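Local atomic coordinates of predicted protein (Phaeodactylum tricornutum CCAP 1055/1, PDB entry 5Z5M), a protein that probably converts 5-hydroxyisourate to (S)-allantoin, joining a hydroxyisourate hydrolase unit and an OHCU decarboxylase unit in one chain. Residues A[67-70]-A[71-74]; A[169-173]-A[174-178]. All coordinates share one frame; numbering follows the deposited sequence.

Contact 1 (A[67-70]-A[71-74]); sequences QKLE and LLCA
With CG beside its backbone N and anti to the carbonyl carbon (chi1 -64°), Leu72 lays its side chain back along the helix toward Leu69, whose CG instead stands anti to the backbone N (chi1 -168°). These two settings bring the branches within loose apolar reach, Leu69 CD1 lying 4.4 Å from Leu72 CD1. One residue further on, Cys73 has its SG beside its own N and turned back over the preceding turn, 4.4 Å from Leu69 CG. Leu69 therefore meets one neighbour three residues on and another four residues on, the spacing of residues on one face of an alpha helix. The backbone beneath is a regular run of i to i+4 bonds. Leu71 N donates to Gln67 O at 3.1 Å, and Leu72 N reaches Lys68 O with an N-H...O angle of 161°. Cys73 N donates a hydrogen bond to Leu69 O at 3.0 Å, whereas the bond from Ala74 N to Glu70 O is weak. The carbonyls are also touched by carbon: Leu71 CB sits 3.4 Å from Lys68 O, and Leu72 CG is 3.5 Å from Lys68 O. The polar ends of Gln67 and Lys68 lead away from this turn. Gln67 OE1 accepts from the backbone N of Ser64, and Lys68 NZ bonds Asn61 O while making a salt bridge to Glu152 of the second subunit. In the OHCU decarboxylase part of the chain, this part of helix 65-73 rests on the long helix 151-173, with Leu69 and Leu72 on Phe155, Leu72 also on Leu159, and Leu71 on Val162.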
ATOM      1  N   GLN A  67      -0.903  26.554  33.876  1.00 18.97           N
ATOM      2  CA  GLN A  67      -1.750  27.288  32.943  1.00 21.35           C
ATOM      3  C   GLN A  67      -2.494  26.335  32.013  1.00 18.36           C
ATOM      4  O   GLN A  67      -3.659  26.558  31.684  1.00 12.96           O
ATOM      5  CB  GLN A  67      -0.922  28.271  32.111  1.00 26.19           C
ATOM      6  CG  GLN A  67      -0.396  29.466  32.886  1.00 31.29           C
ATOM      7  CD  GLN A  67       0.511  30.342  32.041  1.00 34.13           C
ATOM      8  OE1 GLN A  67       1.679  30.015  31.819  1.00 31.79           O
ATOM      9  NE2 GLN A  67      -0.025  31.459  31.560  1.00 36.42           N
ATOM     10  N   LYS A  68      -1.815  25.275  31.590  1.00 20.32           N
ATOM     11  CA  LYS A  68      -2.421  24.303  30.685  1.00 12.11           C
ATOM     12  C   LYS A  68      -3.533  23.520  31.376  1.00 13.87           C
ATOM     13  O   LYS A  68      -4.614  23.350  30.816  1.00 15.92           O
ATOM     14  CB  LYS A  68      -1.355  23.355  30.131  1.00 11.62           C
ATOM     15  CG  LYS A  68      -0.453  24.006  29.071  1.00 16.82           C
ATOM     16  CD  LYS A  68       0.691  23.097  28.655  1.00 18.38           C
ATOM     17  CE  LYS A  68       1.675  23.835  27.775  1.00 19.44           C
ATOM     18  NZ  LYS A  68       2.751  22.953  27.259  1.00 25.70           N
ATOM     19  N   LEU A  69      -3.278  23.057  32.596  1.00 14.69           N
ATOM     20  CA  LEU A  69      -4.285  22.295  33.329  1.00 15.99           C
ATOM     21  C   LEU A  69      -5.528  23.144  33.590  1.00 17.65           C
ATOM     22  O   LEU A  69      -6.657  22.646  33.533  1.00 25.08           O
ATOM     23  CB  LEU A  69      -3.717  21.769  34.647  1.00 17.65           C
ATOM     24  CG  LEU A  69      -4.589  20.722  35.343  1.00 30.98           C
ATOM     25  CD1 LEU A  69      -4.755  19.492  34.455  1.00 27.49           C
ATOM     26  CD2 LEU A  69      -4.010  20.343  36.698  1.00 31.89           C
ATOM     27  N   GLU A  70      -5.318  24.429  33.859  1.00 22.98           N
ATOM     28  CA  GLU A  70      -6.430  25.346  34.087  1.00 19.91           C
ATOM     29  C   GLU A  70      -7.233  25.588  32.813  1.00 28.06           C
ATOM     30  O   GLU A  70      -8.446  25.796  32.863  1.00 19.55           O
ATOM     31  CB  GLU A  70      -5.927  26.679  34.653  1.00 29.73           C
ATOM     32  CG  GLU A  70      -5.519  26.629  36.121  1.00 41.70           C
ATOM     33  CD  GLU A  70      -6.703  26.603  37.082  1.00 79.15           C
ATOM     34  OE1 GLU A  70      -7.810  26.183  36.680  1.00 79.54           O
ATOM     35  OE2 GLU A  70      -6.526  27.007  38.253  1.00 86.63           O
ATOM     36  N   LEU A  71      -6.555  25.571  31.669  1.00 20.71           N
ATOM     37  CA  LEU A  71      -7.245  25.712  30.397  1.00 16.40           C
ATOM     38  C   LEU A  71      -8.159  24.507  30.176  1.00 14.68           C
ATOM     39  O   LEU A  71      -9.299  24.652  29.742  1.00 16.99           O
ATOM     40  CB  LEU A  71      -6.244  25.854  29.248  1.00 24.95           C
ATOM     41  CG  LEU A  71      -6.799  26.184  27.860  1.00 26.97           C
ATOM     42  CD1 LEU A  71      -5.861  27.136  27.136  1.00 37.72           C
ATOM     43  CD2 LEU A  71      -6.994  24.922  27.040  1.00 41.09           C
ATOM     44  N   LEU A  72      -7.648  23.319  30.482  1.00 15.17           N
ATOM     45  CA  LEU A  72      -8.439  22.097  30.364  1.00 25.21           C
ATOM     46  C   LEU A  72      -9.656  22.118  31.288  1.00 20.79           C
ATOM     47  O   LEU A  72     -10.761  21.775  30.874  1.00 23.83           O
ATOM     48  CB  LEU A  72      -7.582  20.867  30.668  1.00 15.01           C
ATOM     49  CG  LEU A  72      -6.417  20.573  29.723  1.00 20.48           C
ATOM     50  CD1 LEU A  72      -5.726  19.279  30.118  1.00 16.86           C
ATOM     51  CD2 LEU A  72      -6.888  20.518  28.273  1.00 19.25           C
ATOM     52  N   CYS A  73      -9.453  22.529  32.537  1.00 17.14           N
ATOM     53  CA  CYS A  73     -10.535  22.517  33.518  1.00 24.96           C
ATOM     54  C   CYS A  73     -11.582  23.582  33.224  1.00 29.92           C
ATOM     55  O   CYS A  73     -12.714  23.503  33.701  1.00 32.90           O
ATOM     56  CB  CYS A  73      -9.980  22.704  34.931  1.00 27.21           C
ATOM     57  SG  CYS A  73      -8.977  21.311  35.490  1.00 31.69           S
ATOM     58  N   ALA A  74     -11.201  24.575  32.430  1.00 22.81           N
ATOM     59  CA  ALA A  74     -12.125  25.628  32.040  1.00 29.55           C
ATOM     60  C   ALA A  74     -13.098  25.119  30.988  1.00 24.14           C
ATOM     61  O   ALA A  74     -14.131  25.737  30.735  1.00 31.09           O
ATOM     62  CB  ALA A  74     -11.363  26.843  31.518  1.00 23.79           C
TER

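Contact 2 (A[169-173]-A[174-178]); sequences RLLSK and IDTSD
Leu170 and Ile174 meet where helix 151-173 gives way to an extended chain, a helix C-terminus followed at once by an Asx turn that starts at Asp175. Ile174 is the first residue to leave helical backbone angles. Among the backbone bonds, the closing one runs from Ile174 N to Leu170 O at 3.0 Å and is weak, with an N-H...O angle of 132°. Apolar contact follows the same pair: Ile174 has CG1 beside its backbone N (chi1 -75°), which turns its chain back along the helix until CD1 lies 4.2 Å from Leu170 CD2. Further out, Leu171 CD2 meets the methyl CG2 of Thr176 at 4.1 Å, the two side chains passing at a slant. Helix 49-61 backs both pairs, through Ala53 and Leu52 for the first and Ile49 for the second, while Phe21 of helix 15-22 also packs on Ile174. Two charged side chains find partners in the N-terminal part of the chain: Arg169 forms a salt bridge with Glu27, and Lys173 makes a cation-pi contact with Phe21. Solvent lies at the change of direction. Leu171 O and Ile174 O, both acceptors, lie 3.2 Å apart. Two water positions sit by Leu171 O, too close together to be filled at once; a water bridge from there to Ile174 O or to Thr176 OG1 is plausible but uncertain in detail. Two polar side chains make hydrogen bonds close to home. Ser172 OG turns back to donate to Arg169 O, a carbonyl in the final helical turn. Past the helix, the Asx turn is closed by Ser177 N, which donates to Asp175 OD1 at 3.0 Å and approaches that oxygen from above the carboxylate plane, 49° out of it.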
ATOM      1  N   ARG A 169     -13.445  26.963  16.135  1.00 10.60           N
ATOM      2  CA  ARG A 169     -14.025  28.257  16.471  1.00 13.37           C
ATOM      3  C   ARG A 169     -13.492  29.370  15.572  1.00 12.22           C
ATOM      4  O   ARG A 169     -14.243  30.260  15.166  1.00 13.69           O
ATOM      5  CB  ARG A 169     -13.762  28.590  17.936  1.00 16.16           C
ATOM      6  CG  ARG A 169     -14.578  27.749  18.897  1.00 16.73           C
ATOM      7  CD  ARG A 169     -14.113  27.966  20.325  1.00 22.74           C
ATOM      8  NE  ARG A 169     -14.942  27.241  21.280  1.00 25.18           N
ATOM      9  CZ  ARG A 169     -14.620  27.059  22.554  1.00 36.41           C
ATOM     10  NH1 ARG A 169     -13.480  27.545  23.030  1.00 29.15           N
ATOM     11  NH2 ARG A 169     -15.436  26.386  23.351  1.00 19.85           N
ATOM     12  N   LEU A 170     -12.199  29.314  15.267  1.00 11.80           N
ATOM     13  CA  LEU A 170     -11.577  30.276  14.356  1.00 10.90           C
ATOM     14  C   LEU A 170     -12.227  30.212  12.976  1.00 17.91           C
ATOM     15  O   LEU A 170     -12.485  31.241  12.355  1.00 15.00           O
ATOM     16  CB  LEU A 170     -10.070  30.019  14.231  1.00  9.94           C
ATOM     17  CG  LEU A 170      -9.167  30.515  15.363  1.00 20.47           C
ATOM     18  CD1 LEU A 170      -7.772  29.918  15.228  1.00 19.94           C
ATOM     19  CD2 LEU A 170      -9.098  32.045  15.369  1.00 18.15           C
ATOM     20  N   LEU A 171     -12.483  28.994  12.503  1.00 14.04           N
ATOM     21  CA  LEU A 171     -13.088  28.787  11.185  1.00 12.67           C
ATOM     22  C   LEU A 171     -14.503  29.362  11.105  1.00 20.41           C
ATOM     23  O   LEU A 171     -14.931  29.840  10.050  1.00 17.22           O
ATOM     24  CB  LEU A 171     -13.117  27.297  10.834  1.00 14.58           C
ATOM     25  CG  LEU A 171     -11.811  26.673  10.333  1.00 17.62           C
ATOM     26  CD1 LEU A 171     -11.983  25.178  10.142  1.00 13.51           C
ATOM     27  CD2 LEU A 171     -11.365  27.320   9.034  1.00 13.85           C
ATOM     28  N   SER A 172     -15.230  29.314  12.217  1.00 19.61           N
ATOM     29  CA  SER A 172     -16.622  29.756  12.221  1.00 19.44           C
ATOM     30  C   SER A 172     -16.738  31.271  12.371  1.00 25.41           C
ATOM     31  O   SER A 172     -17.740  31.864  11.971  1.00 28.57           O
ATOM     32  CB  SER A 172     -17.410  29.052  13.330  1.00 20.70           C
ATOM     33  OG  SER A 172     -16.995  29.482  14.613  1.00 35.59           O
ATOM     34  N   LYS A 173     -15.706  31.898  12.924  1.00 18.24           N
ATOM     35  CA  LYS A 173     -15.726  33.343  13.136  1.00 22.37           C
ATOM     36  C   LYS A 173     -15.077  34.118  11.995  1.00 22.22           C
ATOM     37  O   LYS A 173     -15.341  35.307  11.816  1.00 22.35           O
ATOM     38  CB  LYS A 173     -15.025  33.702  14.447  1.00 22.96           C
ATOM     39  CG  LYS A 173     -15.761  33.249  15.686  1.00 22.01           C
ATOM     40  CD  LYS A 173     -14.939  33.531  16.930  1.00 28.94           C
ATOM     41  CE  LYS A 173     -14.499  34.984  16.970  1.00 32.16           C
ATOM     42  NZ  LYS A 173     -15.642  35.931  16.874  1.00 27.14           N
ATOM     43  N   ILE A 174     -14.229  33.443  11.226  1.00 16.38           N
ATOM     44  CA  ILE A 174     -13.450  34.108  10.186  1.00 20.75           C
ATOM     45  C   ILE A 174     -13.924  33.729   8.782  1.00 22.95           C
ATOM     46  O   ILE A 174     -14.179  32.561   8.496  1.00 19.66           O
ATOM     47  CB  ILE A 174     -11.947  33.781  10.342  1.00 17.00           C
ATOM     48  CG1 ILE A 174     -11.359  34.574  11.514  1.00 22.93           C
ATOM     49  CG2 ILE A 174     -11.182  34.079   9.055  1.00 22.20           C
ATOM     50  CD1 ILE A 174      -9.926  34.215  11.848  1.00 29.92           C
ATOM     51  N   ASP A 175     -14.052  34.732   7.918  1.00 20.18           N
ATOM     52  CA  ASP A 175     -14.426  34.522   6.521  1.00 21.94           C
ATOM     53  C   ASP A 175     -13.232  33.978   5.736  1.00 15.32           C
ATOM     54  O   ASP A 175     -12.272  34.697   5.475  1.00 21.68           O
ATOM     55  CB  ASP A 175     -14.935  35.835   5.910  1.00 27.08           C
ATOM     56  CG  ASP A 175     -15.235  35.724   4.421  1.00 27.76           C
ATOM     57  OD1 ASP A 175     -15.339  34.599   3.892  1.00 33.25           O
ATOM     58  OD2 ASP A 175     -15.383  36.781   3.779  1.00 28.10           O
ATOM     59  N   THR A 176     -13.296  32.705   5.361  1.00 19.03           N
ATOM     60  CA  THR A 176     -12.171  32.058   4.693  1.00 15.33           C
ATOM     61  C   THR A 176     -12.380  31.950   3.185  1.00 17.52           C
ATOM     62  O   THR A 176     -11.734  31.143   2.524  1.00 15.07           O
ATOM     63  CB  THR A 176     -11.913  30.641   5.261  1.00 17.39           C
ATOM     64  OG1 THR A 176     -13.090  29.837   5.118  1.00 17.89           O
ATOM     65  CG2 THR A 176     -11.532  30.713   6.738  1.00 20.29           C
ATOM     66  N   SER A 177     -13.268  32.774   2.636  1.00 17.65           N
ATOM     67  CA  SER A 177     -13.566  32.707   1.209  1.00 25.51           C
ATOM     68  C   SER A 177     -12.361  33.115   0.359  1.00 23.16           C
ATOM     69  O   SER A 177     -12.315  32.829  -0.836  1.00 20.53           O
ATOM     70  CB  SER A 177     -14.771  33.589   0.867  1.00 25.85           C
ATOM     71  OG  SER A 177     -14.426  34.960   0.915  1.00 31.00           O
ATOM     72  N   ASP A 178     -11.382  33.767   0.982  1.00 15.27           N
ATOM     73  CA  ASP A 178     -10.182  34.193   0.269  1.00 21.38           C
ATOM     74  C   ASP A 178      -9.002  33.250   0.495  1.00 22.85           C
ATOM     75  O   ASP A 178      -7.880  33.546   0.074  1.00 23.57           O
ATOM     76  CB  ASP A 178      -9.788  35.616   0.678  1.00 20.03           C
ATOM     77  CG  ASP A 178      -9.413  35.723   2.146  1.00 44.23           C
ATOM     78  OD1 ASP A 178      -9.835  34.853   2.939  1.00 42.31           O
ATOM     79  OD2 ASP A 178      -8.693  36.679   2.503  1.00 39.31           O
TER
HETATM   80  O   HOH W   1     -14.539  29.747   7.283  1.00 30.83           O
HETATM   81  O   HOH W   2     -16.204  30.995   8.279  1.00 36.16           O

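How the contacts relate
From the N terminus, the chain completes contact 1 at residues 67-74 before contact 2 begins at 169, so the two lie in series and neither nest nor cross. Each is local and closes only a helical turn or the bend after it, with no long loop between its segments. Their centres are 25 Å apart and their nearest atoms about 8 Å, without touching. Helix 151-173 is the common element: contact 1 packs against its earlier part, and contact 2 is its C-terminal end. Contact 1 thus ties helix 65-73 to this rod, whereas contact 2 leads from the decarboxylase helices towards strand 182-189 of the transthyretin-like part.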